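PDB 1LF6: glucoamylase from Thermoanaerobacterium thermosaccharolyticum, which hydrolyses terminal alpha-1,4-linked glucose units one after another from the non-reducing ends of starch-like chains, releasing beta-D-glucose, and probably also acts on isomaltose. Local coordinates for residues V565-Y574 / V638-T646; L395-I403 / T447-A458. All coordinates share one frame; numbering follows the deposited sequence.

Contact 1 (V565-Y574 / V638-T646); sequences VDTPKGPSWY and VWEDTGLPT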
# COMPACT_ATOMS: atom_id res chain seq x y z
N VAL A 565 -7.82 2.13 22.68
CA VAL A 565 -8.06 0.72 23.01
C VAL A 565 -6.73 0.02 23.23
O VAL A 565 -5.83 0.10 22.39
CB VAL A 565 -8.81 -0.03 21.88
CG1 VAL A 565 -8.90 -1.52 22.23
CG2 VAL A 565 -10.22 0.54 21.71
N ASP A 566 -6.59 -0.65 24.38
CA ASP A 566 -5.38 -1.40 24.69
C ASP A 566 -5.57 -2.83 24.17
O ASP A 566 -6.23 -3.64 24.81
CB ASP A 566 -5.14 -1.46 26.20
CG ASP A 566 -4.47 -0.22 26.74
OD1 ASP A 566 -3.35 0.09 26.28
OD2 ASP A 566 -5.06 0.44 27.62
N THR A 567 -5.02 -3.12 23.00
CA THR A 567 -5.14 -4.46 22.44
C THR A 567 -4.08 -5.37 23.05
O THR A 567 -3.16 -4.89 23.71
CB THR A 567 -4.90 -4.47 20.92
OG1 THR A 567 -3.50 -4.28 20.68
CG2 THR A 567 -5.68 -3.36 20.23
N PRO A 568 -4.20 -6.69 22.85
CA PRO A 568 -3.17 -7.55 23.43
C PRO A 568 -1.81 -7.40 22.74
O PRO A 568 -0.86 -8.08 23.09
CB PRO A 568 -3.78 -8.96 23.29
CG PRO A 568 -4.72 -8.83 22.16
CD PRO A 568 -5.34 -7.47 22.36
N LYS A 569 -1.74 -6.49 21.77
CA LYS A 569 -0.50 -6.22 21.04
C LYS A 569 0.02 -4.84 21.45
O LYS A 569 1.14 -4.44 21.09
CB LYS A 569 -0.74 -6.19 19.52
CG LYS A 569 -1.28 -7.48 18.92
CD LYS A 569 -0.18 -8.47 18.64
CE LYS A 569 -0.70 -9.60 17.75
NZ LYS A 569 0.41 -10.44 17.22
N GLY A 570 -0.80 -4.11 22.19
CA GLY A 570 -0.43 -2.77 22.61
C GLY A 570 -1.56 -1.79 22.36
O GLY A 570 -2.64 -2.17 21.92
N PRO A 571 -1.35 -0.50 22.63
CA PRO A 571 -2.41 0.47 22.41
C PRO A 571 -2.52 1.02 21.00
O PRO A 571 -1.52 1.12 20.27
CB PRO A 571 -2.06 1.57 23.40
CG PRO A 571 -0.56 1.62 23.25
CD PRO A 571 -0.17 0.14 23.26
N SER A 572 -3.74 1.36 20.61
CA SER A 572 -4.00 1.98 19.32
C SER A 572 -5.26 2.83 19.48
O SER A 572 -5.95 2.74 20.49
CB SER A 572 -4.19 0.94 18.21
OG SER A 572 -4.03 1.57 16.94
N TRP A 573 -5.54 3.66 18.49
CA TRP A 573 -6.69 4.55 18.54
C TRP A 573 -7.53 4.51 17.27
O TRP A 573 -7.03 4.13 16.21
CB TRP A 573 -6.21 5.99 18.73
CG TRP A 573 -5.61 6.28 20.06
CD1 TRP A 573 -6.19 6.98 21.08
CD2 TRP A 573 -4.33 5.85 20.55
NE1 TRP A 573 -5.36 7.01 22.17
CE2 TRP A 573 -4.21 6.32 21.88
CE3 TRP A 573 -3.27 5.10 20.00
CZ2 TRP A 573 -3.08 6.08 22.67
CZ3 TRP A 573 -2.15 4.86 20.78
CH2 TRP A 573 -2.06 5.35 22.10
N TYR A 574 -8.81 4.89 17.38
CA TYR A 574 -9.70 4.98 16.22
C TYR A 574 -9.39 6.38 15.66
O TYR A 574 -8.83 7.21 16.38
CB TYR A 574 -11.17 4.98 16.64
CG TYR A 574 -11.69 3.69 17.23
CD1 TYR A 574 -12.08 2.64 16.42
CD2 TYR A 574 -11.79 3.53 18.62
CE1 TYR A 574 -12.58 1.46 16.96
CE2 TYR A 574 -12.29 2.36 19.17
CZ TYR A 574 -12.68 1.32 18.34
OH TYR A 574 -13.18 0.16 18.88
N VAL A 638 -6.34 -2.68 12.37
CA VAL A 638 -6.27 -3.94 13.12
C VAL A 638 -7.50 -4.04 14.04
O VAL A 638 -8.08 -3.03 14.42
CB VAL A 638 -4.99 -4.04 14.00
CG1 VAL A 638 -3.74 -3.99 13.12
CG2 VAL A 638 -4.98 -2.92 15.03
N TRP A 639 -7.87 -5.27 14.39
CA TRP A 639 -9.02 -5.52 15.26
C TRP A 639 -8.75 -5.14 16.71
O TRP A 639 -7.61 -5.24 17.18
CB TRP A 639 -9.42 -7.00 15.21
CG TRP A 639 -9.90 -7.47 13.88
CD1 TRP A 639 -9.19 -8.13 12.93
CD2 TRP A 639 -11.23 -7.34 13.37
NE1 TRP A 639 -9.99 -8.44 11.85
CE2 TRP A 639 -11.25 -7.96 12.10
CE3 TRP A 639 -12.41 -6.76 13.85
CZ2 TRP A 639 -12.41 -8.02 11.31
CZ3 TRP A 639 -13.56 -6.82 13.07
CH2 TRP A 639 -13.54 -7.44 11.81
N GLU A 640 -9.79 -4.72 17.42
CA GLU A 640 -9.65 -4.32 18.82
C GLU A 640 -9.38 -5.49 19.76
O GLU A 640 -8.63 -5.35 20.72
CB GLU A 640 -10.91 -3.62 19.34
CG GLU A 640 -11.38 -2.41 18.57
CD GLU A 640 -12.36 -2.76 17.48
OE1 GLU A 640 -13.24 -1.92 17.19
OE2 GLU A 640 -12.26 -3.87 16.91
N ASP A 641 -10.00 -6.64 19.49
CA ASP A 641 -9.84 -7.79 20.37
C ASP A 641 -8.52 -8.55 20.26
O ASP A 641 -7.99 -9.01 21.27
CB ASP A 641 -11.03 -8.76 20.18
CG ASP A 641 -11.07 -9.37 18.79
OD1 ASP A 641 -10.51 -8.77 17.86
OD2 ASP A 641 -11.69 -10.44 18.64
N THR A 642 -7.99 -8.68 19.06
CA THR A 642 -6.75 -9.43 18.87
C THR A 642 -5.56 -8.60 18.40
O THR A 642 -4.42 -9.05 18.47
CB THR A 642 -6.93 -10.55 17.84
OG1 THR A 642 -7.18 -9.95 16.56
CG2 THR A 642 -8.10 -11.45 18.23
N GLY A 643 -5.83 -7.40 17.90
CA GLY A 643 -4.76 -6.57 17.41
C GLY A 643 -4.25 -7.09 16.09
O GLY A 643 -3.23 -6.63 15.58
N LEU A 644 -4.96 -8.08 15.53
CA LEU A 644 -4.58 -8.67 14.24
C LEU A 644 -5.15 -7.81 13.11
O LEU A 644 -6.14 -7.09 13.30
CB LEU A 644 -5.11 -10.11 14.14
CG LEU A 644 -4.43 -11.13 15.08
CD1 LEU A 644 -5.15 -12.47 15.00
CD2 LEU A 644 -2.95 -11.28 14.69
N PRO A 645 -4.54 -7.88 11.91
CA PRO A 645 -4.99 -7.10 10.75
C PRO A 645 -6.42 -7.40 10.31
O PRO A 645 -6.89 -8.54 10.40
CB PRO A 645 -3.99 -7.48 9.65
CG PRO A 645 -2.79 -8.01 10.40
CD PRO A 645 -3.42 -8.76 11.54
N THR A 646 -7.12 -6.37 9.84
CA THR A 646 -8.47 -6.56 9.32
C THR A 646 -8.20 -6.77 7.83
O THR A 646 -7.06 -7.01 7.45
CB THR A 646 -9.36 -5.32 9.52
OG1 THR A 646 -8.85 -4.22 8.75
CG2 THR A 646 -9.40 -4.93 10.99

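Contact 2 (L395-I403 / T447-A458); sequences LDEQADPII and TMAAEVAGLTCA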
# COMPACT_ATOMS: atom_id res chain seq x y z
N LEU A 395 -6.55 21.42 2.24
CA LEU A 395 -5.52 22.41 2.50
C LEU A 395 -4.21 21.82 2.99
O LEU A 395 -3.13 22.30 2.62
CB LEU A 395 -6.03 23.46 3.50
CG LEU A 395 -6.82 24.63 2.90
CD1 LEU A 395 -5.89 25.52 2.11
CD2 LEU A 395 -7.94 24.10 2.00
N ASP A 396 -4.29 20.78 3.81
CA ASP A 396 -3.08 20.16 4.32
C ASP A 396 -2.26 19.64 3.16
O ASP A 396 -1.03 19.67 3.21
CB ASP A 396 -3.41 19.02 5.31
CG ASP A 396 -4.01 17.80 4.64
OD1 ASP A 396 -4.91 17.96 3.79
OD2 ASP A 396 -3.58 16.68 4.99
N GLU A 397 -2.93 19.22 2.09
CA GLU A 397 -2.21 18.72 0.92
C GLU A 397 -1.55 19.83 0.09
O GLU A 397 -0.64 19.55 -0.71
CB GLU A 397 -3.13 17.85 0.05
CG GLU A 397 -3.43 16.48 0.67
CD GLU A 397 -3.90 15.46 -0.35
OE1 GLU A 397 -3.40 14.31 -0.32
OE2 GLU A 397 -4.78 15.79 -1.18
N GLN A 398 -1.98 21.07 0.27
CA GLN A 398 -1.39 22.19 -0.45
C GLN A 398 -0.13 22.62 0.31
O GLN A 398 0.84 23.12 -0.27
CB GLN A 398 -2.35 23.39 -0.50
CG GLN A 398 -3.76 23.07 -0.95
CD GLN A 398 -3.81 22.36 -2.29
OE1 GLN A 398 -3.13 22.76 -3.25
NE2 GLN A 398 -4.61 21.31 -2.37
N ALA A 399 -0.16 22.41 1.63
CA ALA A 399 0.93 22.81 2.51
C ALA A 399 2.12 21.86 2.60
O ALA A 399 3.27 22.31 2.61
CB ALA A 399 0.37 23.04 3.92
N ASP A 400 1.85 20.56 2.65
CA ASP A 400 2.92 19.58 2.79
C ASP A 400 4.05 19.68 1.77
O ASP A 400 5.22 19.57 2.14
CB ASP A 400 2.33 18.16 2.80
CG ASP A 400 1.55 17.88 4.08
OD1 ASP A 400 1.79 18.59 5.08
OD2 ASP A 400 0.71 16.96 4.09
N PRO A 401 3.73 19.87 0.49
CA PRO A 401 4.84 19.97 -0.46
C PRO A 401 5.74 21.17 -0.17
O PRO A 401 6.94 21.13 -0.46
CB PRO A 401 4.13 20.05 -1.82
CG PRO A 401 2.72 20.48 -1.48
CD PRO A 401 2.44 19.76 -0.21
N ILE A 402 5.17 22.22 0.42
CA ILE A 402 5.97 23.40 0.76
C ILE A 402 6.90 23.05 1.91
O ILE A 402 8.07 23.41 1.91
CB ILE A 402 5.10 24.59 1.22
CG1 ILE A 402 4.12 25.01 0.12
CG2 ILE A 402 6.01 25.76 1.60
CD1 ILE A 402 3.15 26.10 0.56
N ILE A 403 6.35 22.36 2.91
CA ILE A 403 7.12 21.96 4.08
C ILE A 403 8.28 21.05 3.65
O ILE A 403 9.39 21.17 4.17
CB ILE A 403 6.23 21.24 5.12
CG1 ILE A 403 5.09 22.18 5.54
CG2 ILE A 403 7.05 20.83 6.34
CD1 ILE A 403 4.07 21.53 6.45
N THR A 447 -5.47 20.19 9.92
CA THR A 447 -5.33 20.94 8.66
C THR A 447 -4.75 22.33 8.90
O THR A 447 -3.85 22.77 8.18
CB THR A 447 -6.68 21.08 7.95
OG1 THR A 447 -7.20 19.77 7.65
CG2 THR A 447 -6.53 21.87 6.65
N MET A 448 -5.26 23.05 9.89
CA MET A 448 -4.74 24.38 10.19
C MET A 448 -3.28 24.32 10.62
O MET A 448 -2.52 25.25 10.35
CB MET A 448 -5.58 25.05 11.27
CG MET A 448 -6.97 25.45 10.78
SD MET A 448 -7.85 26.40 12.01
CE MET A 448 -7.09 28.00 11.80
N ALA A 449 -2.88 23.24 11.29
CA ALA A 449 -1.49 23.08 11.72
C ALA A 449 -0.62 23.02 10.48
O ALA A 449 0.45 23.63 10.41
CB ALA A 449 -1.32 21.81 12.56
N ALA A 450 -1.08 22.25 9.49
CA ALA A 450 -0.36 22.10 8.23
C ALA A 450 -0.27 23.43 7.49
O ALA A 450 0.76 23.74 6.90
CB ALA A 450 -1.05 21.06 7.35
N GLU A 451 -1.36 24.20 7.53
CA GLU A 451 -1.40 25.50 6.85
C GLU A 451 -0.45 26.51 7.48
O GLU A 451 0.19 27.29 6.76
CB GLU A 451 -2.83 26.07 6.86
CG GLU A 451 -3.83 25.27 6.03
CD GLU A 451 -5.22 25.86 6.05
OE1 GLU A 451 -5.54 26.68 5.16
OE2 GLU A 451 -6.00 25.52 6.96
N VAL A 452 -0.37 26.51 8.81
CA VAL A 452 0.53 27.43 9.52
C VAL A 452 1.99 27.06 9.23
O VAL A 452 2.81 27.92 8.93
CB VAL A 452 0.30 27.38 11.06
CG1 VAL A 452 1.41 28.13 11.78
CG2 VAL A 452 -1.05 28.01 11.40
N ALA A 453 2.30 25.77 9.33
CA ALA A 453 3.65 25.28 9.06
C ALA A 453 4.04 25.57 7.60
O ALA A 453 5.14 26.05 7.32
CB ALA A 453 3.72 23.79 9.33
N GLY A 454 3.12 25.28 6.69
CA GLY A 454 3.38 25.51 5.28
C GLY A 454 3.64 26.95 4.89
O GLY A 454 4.53 27.23 4.08
N LEU A 455 2.86 27.88 5.45
CA LEU A 455 3.04 29.29 5.15
C LEU A 455 4.32 29.82 5.79
O LEU A 455 4.97 30.72 5.26
CB LEU A 455 1.83 30.11 5.59
CG LEU A 455 0.52 29.90 4.81
CD1 LEU A 455 -0.56 30.81 5.38
CD2 LEU A 455 0.73 30.21 3.33
N THR A 456 4.68 29.27 6.95
CA THR A 456 5.90 29.69 7.63
C THR A 456 7.10 29.23 6.78
O THR A 456 8.05 29.99 6.58
CB THR A 456 5.98 29.08 9.07
OG1 THR A 456 4.93 29.62 9.88
CG2 THR A 456 7.32 29.40 9.72
N CYS A 457 7.05 27.99 6.29
CA CYS A 457 8.14 27.47 5.45
C CYS A 457 8.17 28.24 4.12
O CYS A 457 9.24 28.46 3.56
CB CYS A 457 7.95 25.98 5.18
SG CYS A 457 8.06 24.92 6.65
N ALA A 458 7.00 28.64 3.64
CA ALA A 458 6.91 29.39 2.39
C ALA A 458 7.56 30.75 2.55
O ALA A 458 8.22 31.25 1.64
CB ALA A 458 5.45 29.55 1.97
O HOH W 1 -6.88 18.92 4.88

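Contact 1 (V565-Y574 / V638-T646)
Y574 and E640 make the one hydrogen bond between the two segments: the phenol OH of Y574 donates to E640 OE1 at 2.7 Å. OE1 lies at the edge of the ring, in its plane, and accepts this bond on its anti lone pair, the one turned away from OE2, while ring and carboxylate planes stand 67° apart. A bend in the glutamate chain at chi2 (91°) carries the carboxylate to the tyrosine. R597 forms a salt bridge with OE2, so a glutamate suits a place between a phenol and a guanidinium.

Apolar surface on backbone carbonyls supplies much of the rest. Segment 565-574 forms a beta hairpin whose strands are joined by a two-residue loop, P568-K569, in a type I turn from T567 to G570. Proline suits the first loop position, where its ring lies on the carbonyls of D641 and T642, P568 CD being 3.3 Å from D641 O. The aliphatic part of K569 covers T642 O and G643. V565 CG1 rests 4.1 Å from E640 CB. G643 has a positive phi (74°), and a side chain there would run into K569 CG.

Other polar bonds shape each segment separately. T567 OG1 donates to G570 O at 2.6 Å, and T642 OG1 accepts from L644 N in an ST turn. D641 points away from the hairpin and forms a salt bridge with K586. The W639 side chain is about 7 Å from that of W325, a probable substrate-binding residue.

The chemistry thus implies a join made mainly by fit of shape, with a single direct polar link, Y574 to E640.

Contact 2 (L395-I403 / T447-A458)
Two neighbouring helices of the (alpha/alpha) barrel of this family 15 glycosidase, 395-407 and 445-464, pack here in roughly the same direction, their segment axes 8.0 Å apart at closest and crossing at 37°. Small residues allow that closeness. A399 CB sits 3.1 Å from A450 O, and at G454 any side chain would collide with this methyl, so glycine is the fitting residue.

Beyond A399 the larger side chains take over. I403 is a knob in the hole formed by A450, A453, G454 and C457, its CD1 reaching A453 CB at 3.7 Å. I402 lays CG2 over the next turn, 3.2 Å from G454 O and close to the A458 methyl; CG1 lies anti to the carbonyl carbon (chi1 -60°), which leaves CG2 anti to the backbone N and makes it the branch closest to the partner helix.

At the other end L395 and E451 pass at a slant, the carboxylate against the leucine branch: E451 OE1 is 3.3 Å from L395 CD1. W481 of helix 468-489 also touches this glutamate. With an alanine here, L395 would probably lose the cover of the carboxylate and its end would be freer to turn.

This end lies near the probable catalytic residues: the T447 side chain is about 4 Å from that of E435, the likely proton acceptor. D396 makes a salt bridge with R343, while its CB packs on A450 CB. T447 divides its two branches, CG2 lying 3.6 Å from L395 CB and OG1 donating to a water at 2.9 Å.

Overall arrangement
Both contacts lie within the catalytic family 15 region, but they join different elements: contact 2 two helices of the barrel, contact 1 a beta hairpin and a loop between helices. Contact 2 is wholly buried, without a direct hydrogen bond between its segments, and depends on alanine, glycine and branched aliphatic residues. Contact 1 is only partly buried, with exposed residues in both the hairpin turn and the loop; there a tyrosine–glutamate bond joins the apolar packing. The centres of contacts 1 and 2 are about 31 Å apart, and they do not touch. Contact 2 itself borders the probable catalytic site through T447, whereas contact 1 nears the probable substrate site only through its neighbour W639.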